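PDB 2PNW: membrane-bound lytic murein transglycosylase from Agrobacterium tumefaciens, which probably cleaves the glycan strands of bacterial peptidoglycan without hydrolysis, leaving 1,6-anhydromuramoyl ends. Local coordinates for residues Y102-D114 and G171-L183. Residues are numbered along the deposited sequence; the frame is centred on the assembly and turned at random. Where two conformers were deposited one is given.
Sequences YEPELEVSATPDD and GLEIAWARSKVDL
Ser109 and Trp176 form one antiparallel hydrogen-bonded pair that shows how a short strand pairing can be extended by side chains at both its ends. Ser109 N to Trp176 O and Trp176 N to Ser109 O both span 2.9 Å. Just past the pair, 102-114 curls back and lays Pro112 on the indole. Pro112 CB sits 3.6 Å from the centroid of the Trp176 five-membered ring, only 10° off its normal, a CH-pi contact over one face; Glu173 CB lies over the opposite face, toward the rim, and Ser109 O meets the ring edge in plane. Beside the pair, Val108 CB rests 3.7 Å from Ala175 CB. At the other end the packing is apolar. Leu106, its CG trans to the backbone N (chi1 -176°), sends its two methyls to different partners: CD1 comes 3.5 Å from Asp182 CB, and CD2 meets Leu183 CD1 and Ala177 CB. The exposed side is looser and wet. Glu107 OE1 and Arg178 NH1 stay 5.0 Å apart, joined through one water, while a second water links Glu107 O to Arg178 N. Ser179 OG N-caps helix 180-189 by accepting from Asp182 N, and Asp182 OD1 forms a salt bridge with Arg238. Within the MltA-specific insert domain, strand 173-177 pairs with both 96-109 and 118-121; Leu106 and Val108 also pack on Ile120 and on Leu194 of strand 191-195, and Leu106 on Val186 of helix 180-189.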
loop_
_atom_site.group_PDB
_atom_site.type_symbol
_atom_site.label_atom_id
_atom_site.label_comp_id
_atom_site.label_asym_id
_atom_site.label_seq_id
_atom_site.Cartn_x
_atom_site.Cartn_y
_atom_site.Cartn_z
ATOM N N TYR A 102 -5.393 -0.694 5.408
ATOM C CA TYR A 102 -6.729 -1.246 5.150
ATOM C C TYR A 102 -7.415 -0.320 4.178
ATOM O O TYR A 102 -6.846 0.718 3.839
ATOM C CB TYR A 102 -7.536 -1.402 6.456
ATOM C CG TYR A 102 -8.031 -0.112 7.074
ATOM C CD1 TYR A 102 -9.403 0.172 7.140
ATOM C CD2 TYR A 102 -7.128 0.831 7.589
ATOM C CE1 TYR A 102 -9.865 1.377 7.722
ATOM C CE2 TYR A 102 -7.581 2.028 8.148
ATOM C CZ TYR A 102 -8.928 2.284 8.222
ATOM O OH TYR A 102 -9.361 3.465 8.793
ATOM N N GLU A 103 -8.580 -0.727 3.671
ATOM C CA GLU A 103 -9.400 0.118 2.802
ATOM C C GLU A 103 -10.522 0.674 3.678
ATOM O O GLU A 103 -11.434 -0.101 4.040
ATOM C CB GLU A 103 -10.046 -0.732 1.703
ATOM C CG GLU A 103 -10.768 0.079 0.618
ATOM C CD GLU A 103 -11.518 -0.802 -0.419
ATOM O OE1 GLU A 103 -11.897 -1.963 -0.109
ATOM O OE2 GLU A 103 -11.794 -0.291 -1.529
ATOM N N PRO A 104 -10.475 1.984 4.032
ATOM C CA PRO A 104 -11.576 2.476 4.848
ATOM C C PRO A 104 -12.885 2.640 4.101
ATOM O O PRO A 104 -12.920 2.845 2.875
ATOM C CB PRO A 104 -11.088 3.871 5.332
ATOM C CG PRO A 104 -9.592 3.915 5.026
ATOM C CD PRO A 104 -9.458 3.030 3.804
ATOM N N GLU A 105 -13.971 2.564 4.852
ATOM C CA GLU A 105 -15.245 2.996 4.361
ATOM C C GLU A 105 -15.387 4.475 4.756
ATOM O O GLU A 105 -15.180 4.827 5.926
ATOM C CB GLU A 105 -16.324 2.119 5.000
ATOM C CG GLU A 105 -17.676 2.354 4.461
ATOM C CD GLU A 105 -18.666 1.311 4.966
ATOM O OE1 GLU A 105 -18.617 0.158 4.482
ATOM O OE2 GLU A 105 -19.484 1.663 5.838
ATOM N N LEU A 106 -15.719 5.332 3.798
ATOM C CA LEU A 106 -15.851 6.757 4.048
ATOM C C LEU A 106 -17.227 7.251 3.637
ATOM O O LEU A 106 -17.616 7.111 2.474
ATOM C CB LEU A 106 -14.774 7.520 3.269
ATOM C CG LEU A 106 -14.672 9.042 3.459
ATOM C CD1 LEU A 106 -14.234 9.407 4.886
ATOM C CD2 LEU A 106 -13.723 9.667 2.446
ATOM N N GLU A 107 -17.970 7.833 4.590
ATOM C CA GLU A 107 -19.240 8.478 4.284
ATOM C C GLU A 107 -19.037 9.718 3.439
ATOM O O GLU A 107 -18.204 10.590 3.774
ATOM C CB GLU A 107 -19.984 8.871 5.581
ATOM C CG GLU A 107 -20.449 7.650 6.379
ATOM C CD GLU A 107 -21.165 8.030 7.680
ATOM O OE1 GLU A 107 -21.332 9.248 7.977
ATOM O OE2 GLU A 107 -21.549 7.091 8.411
ATOM N N VAL A 108 -19.832 9.819 2.371
ATOM C CA VAL A 108 -19.780 10.958 1.459
ATOM C C VAL A 108 -21.156 11.379 0.983
ATOM O O VAL A 108 -22.146 10.683 1.254
ATOM C CB VAL A 108 -18.887 10.650 0.212
ATOM C CG1 VAL A 108 -17.460 10.300 0.663
ATOM C CG2 VAL A 108 -19.485 9.498 -0.623
ATOM N N SER A 109 -21.197 12.518 0.297
ATOM C CA SER A 109 -22.359 12.988 -0.399
ATOM C C SER A 109 -21.991 13.440 -1.811
ATOM O O SER A 109 -20.861 13.895 -2.089
ATOM C CB SER A 109 -23.014 14.151 0.356
ATOM O OG SER A 109 -24.127 14.650 -0.375
ATOM N N ALA A 110 -22.956 13.325 -2.711
ATOM C CA ALA A 110 -22.777 13.811 -4.082
ATOM C C ALA A 110 -22.958 15.334 -4.147
ATOM O O ALA A 110 -22.595 15.961 -5.132
ATOM C CB ALA A 110 -23.776 13.107 -5.029
ATOM N N THR A 111 -23.516 15.903 -3.083
ATOM C CA THR A 111 -23.821 17.328 -3.047
ATOM C C THR A 111 -23.168 18.007 -1.841
ATOM O O THR A 111 -23.315 17.567 -0.695
ATOM C CB THR A 111 -25.347 17.593 -3.003
ATOM O OG1 THR A 111 -25.902 16.959 -1.845
ATOM C CG2 THR A 111 -26.040 17.061 -4.259
ATOM N N PRO A 112 -22.438 19.105 -2.099
ATOM C CA PRO A 112 -21.779 19.779 -0.981
ATOM C C PRO A 112 -22.714 20.670 -0.163
ATOM O O PRO A 112 -23.632 21.288 -0.715
ATOM C CB PRO A 112 -20.751 20.662 -1.684
ATOM C CG PRO A 112 -21.411 21.007 -2.981
ATOM C CD PRO A 112 -22.184 19.782 -3.383
ATOM N N ASP A 113 -22.469 20.742 1.141
ATOM C CA ASP A 113 -23.127 21.734 1.990
ATOM C C ASP A 113 -22.250 21.969 3.214
ATOM O O ASP A 113 -21.060 21.604 3.214
ATOM C CB ASP A 113 -24.574 21.338 2.351
ATOM C CG ASP A 113 -24.687 20.035 3.141
ATOM O OD1 ASP A 113 -23.758 19.624 3.862
ATOM O OD2 ASP A 113 -25.767 19.411 3.061
ATOM N N ASP A 114 -22.829 22.558 4.254
ATOM C CA ASP A 114 -22.055 22.934 5.419
ATOM C C ASP A 114 -21.485 21.728 6.153
ATOM O O ASP A 114 -20.498 21.859 6.882
ATOM C CB ASP A 114 -22.896 23.808 6.357
ATOM C CG ASP A 114 -23.025 25.252 5.856
ATOM O OD1 ASP A 114 -22.449 25.597 4.789
ATOM O OD2 ASP A 114 -23.706 26.052 6.535
ATOM N N GLY A 171 -15.268 21.065 -11.514
ATOM C CA GLY A 171 -15.918 19.776 -11.726
ATOM C C GLY A 171 -15.020 18.583 -11.472
ATOM O O GLY A 171 -15.282 17.491 -11.975
ATOM N N LEU A 172 -13.985 18.773 -10.643
ATOM C CA LEU A 172 -13.035 17.703 -10.341
ATOM C C LEU A 172 -13.395 16.799 -9.168
ATOM O O LEU A 172 -12.680 15.835 -8.890
ATOM C CB LEU A 172 -11.632 18.300 -10.122
ATOM C CG LEU A 172 -10.965 18.908 -11.365
ATOM C CD1 LEU A 172 -9.721 19.723 -10.951
ATOM C CD2 LEU A 172 -10.595 17.767 -12.349
ATOM N N GLU A 173 -14.508 17.077 -8.486
ATOM C CA GLU A 173 -14.860 16.330 -7.285
ATOM C C GLU A 173 -15.537 15.013 -7.662
ATOM O O GLU A 173 -16.407 14.993 -8.553
ATOM C CB GLU A 173 -15.805 17.163 -6.377
ATOM C CG GLU A 173 -15.250 18.566 -5.990
ATOM C CD GLU A 173 -15.527 19.675 -6.992
ATOM O OE1 GLU A 173 -16.227 19.437 -8.027
ATOM O OE2 GLU A 173 -15.008 20.803 -6.762
ATOM N N ILE A 174 -15.120 13.942 -6.997
ATOM C CA ILE A 174 -15.788 12.630 -7.039
ATOM C C ILE A 174 -16.980 12.630 -6.070
ATOM O O ILE A 174 -18.052 12.123 -6.395
ATOM C CB ILE A 174 -14.784 11.517 -6.651
ATOM C CG1 ILE A 174 -13.629 11.454 -7.675
ATOM C CG2 ILE A 174 -15.474 10.115 -6.507
ATOM C CD1 ILE A 174 -12.431 10.624 -7.226
ATOM N N ALA A 175 -16.777 13.217 -4.888
ATOM C CA ALA A 175 -17.775 13.304 -3.814
ATOM C C ALA A 175 -17.232 14.240 -2.730
ATOM O O ALA A 175 -16.096 14.711 -2.844
ATOM C CB ALA A 175 -18.082 11.906 -3.210
ATOM N N TRP A 176 -18.035 14.476 -1.682
ATOM C CA TRP A 176 -17.659 15.330 -0.555
ATOM C C TRP A 176 -17.794 14.563 0.737
ATOM O O TRP A 176 -18.841 13.980 1.003
ATOM C CB TRP A 176 -18.571 16.565 -0.481
ATOM C CG TRP A 176 -18.177 17.666 -1.390
ATOM C CD1 TRP A 176 -17.370 18.746 -1.081
ATOM C CD2 TRP A 176 -18.558 17.829 -2.749
ATOM N NE1 TRP A 176 -17.232 19.559 -2.173
ATOM C CE2 TRP A 176 -17.958 19.020 -3.209
ATOM C CE3 TRP A 176 -19.355 17.089 -3.621
ATOM C CZ2 TRP A 176 -18.137 19.490 -4.493
ATOM C CZ3 TRP A 176 -19.513 17.535 -4.905
ATOM C CH2 TRP A 176 -18.901 18.721 -5.340
ATOM N N ALA A 177 -16.737 14.561 1.541
ATOM C CA ALA A 177 -16.728 13.892 2.849
ATOM C C ALA A 177 -17.149 14.902 3.933
ATOM O O ALA A 177 -17.174 16.108 3.690
ATOM C CB ALA A 177 -15.327 13.350 3.142
ATOM N N ARG A 178 -17.478 14.406 5.119
ATOM C CA ARG A 178 -17.852 15.283 6.244
ATOM C C ARG A 178 -16.802 15.292 7.334
ATOM O O ARG A 178 -16.923 16.076 8.287
ATOM C CB ARG A 178 -19.210 14.872 6.854
ATOM C CG ARG A 178 -19.248 13.458 7.393
ATOM C CD ARG A 178 -20.638 13.121 8.000
ATOM N NE ARG A 178 -20.962 14.079 9.052
ATOM C CZ ARG A 178 -22.187 14.342 9.502
ATOM N NH1 ARG A 178 -23.245 13.709 8.998
ATOM N NH2 ARG A 178 -22.346 15.251 10.468
ATOM N N SER A 179 -15.799 14.417 7.224
ATOM C CA SER A 179 -14.684 14.384 8.189
ATOM C C SER A 179 -13.338 14.614 7.500
ATOM O O SER A 179 -12.918 13.794 6.675
ATOM C CB SER A 179 -14.663 13.060 8.937
ATOM O OG SER A 179 -13.454 12.903 9.678
ATOM N N LYS A 180 -12.642 15.697 7.846
ATOM C CA LYS A 180 -11.321 15.918 7.238
ATOM C C LYS A 180 -10.288 14.891 7.693
ATOM O O LYS A 180 -9.417 14.495 6.906
ATOM C CB LYS A 180 -10.831 17.387 7.349
ATOM C CG LYS A 180 -10.355 17.858 8.684
ATOM C CD LYS A 180 -10.102 19.374 8.619
ATOM C CE LYS A 180 -10.264 20.024 9.971
ATOM N NZ LYS A 180 -10.086 21.515 9.836
ATOM N N VAL A 181 -10.390 14.419 8.944
ATOM C CA VAL A 181 -9.442 13.433 9.423
ATOM C C VAL A 181 -9.672 12.069 8.760
ATOM O O VAL A 181 -8.715 11.377 8.391
ATOM C CB VAL A 181 -9.416 13.335 10.967
ATOM C CG1 VAL A 181 -8.527 12.165 11.393
ATOM C CG2 VAL A 181 -8.855 14.663 11.538
ATOM N N ASP A 182 -10.940 11.687 8.592
ATOM C CA ASP A 182 -11.230 10.399 7.978
ATOM C C ASP A 182 -10.719 10.439 6.533
ATOM O O ASP A 182 -10.126 9.455 6.056
ATOM C CB ASP A 182 -12.732 10.089 8.007
ATOM C CG ASP A 182 -13.232 9.630 9.401
ATOM O OD1 ASP A 182 -12.404 9.354 10.276
ATOM O OD2 ASP A 182 -14.462 9.548 9.605
ATOM N N LEU A 183 -10.946 11.557 5.842
ATOM C CA LEU A 183 -10.440 11.690 4.471
ATOM C C LEU A 183 -8.905 11.682 4.419
ATOM O O LEU A 183 -8.296 11.073 3.523
ATOM C CB LEU A 183 -11.004 12.945 3.814
ATOM C CG LEU A 183 -10.476 13.241 2.409
ATOM C CD1 LEU A 183 -10.734 12.069 1.434
ATOM C CD2 LEU A 183 -11.143 14.515 1.932
HETATM O O HOH W 1 -16.838 11.628 5.729
HETATM O O HOH W 2 -23.510 10.996 7.982
#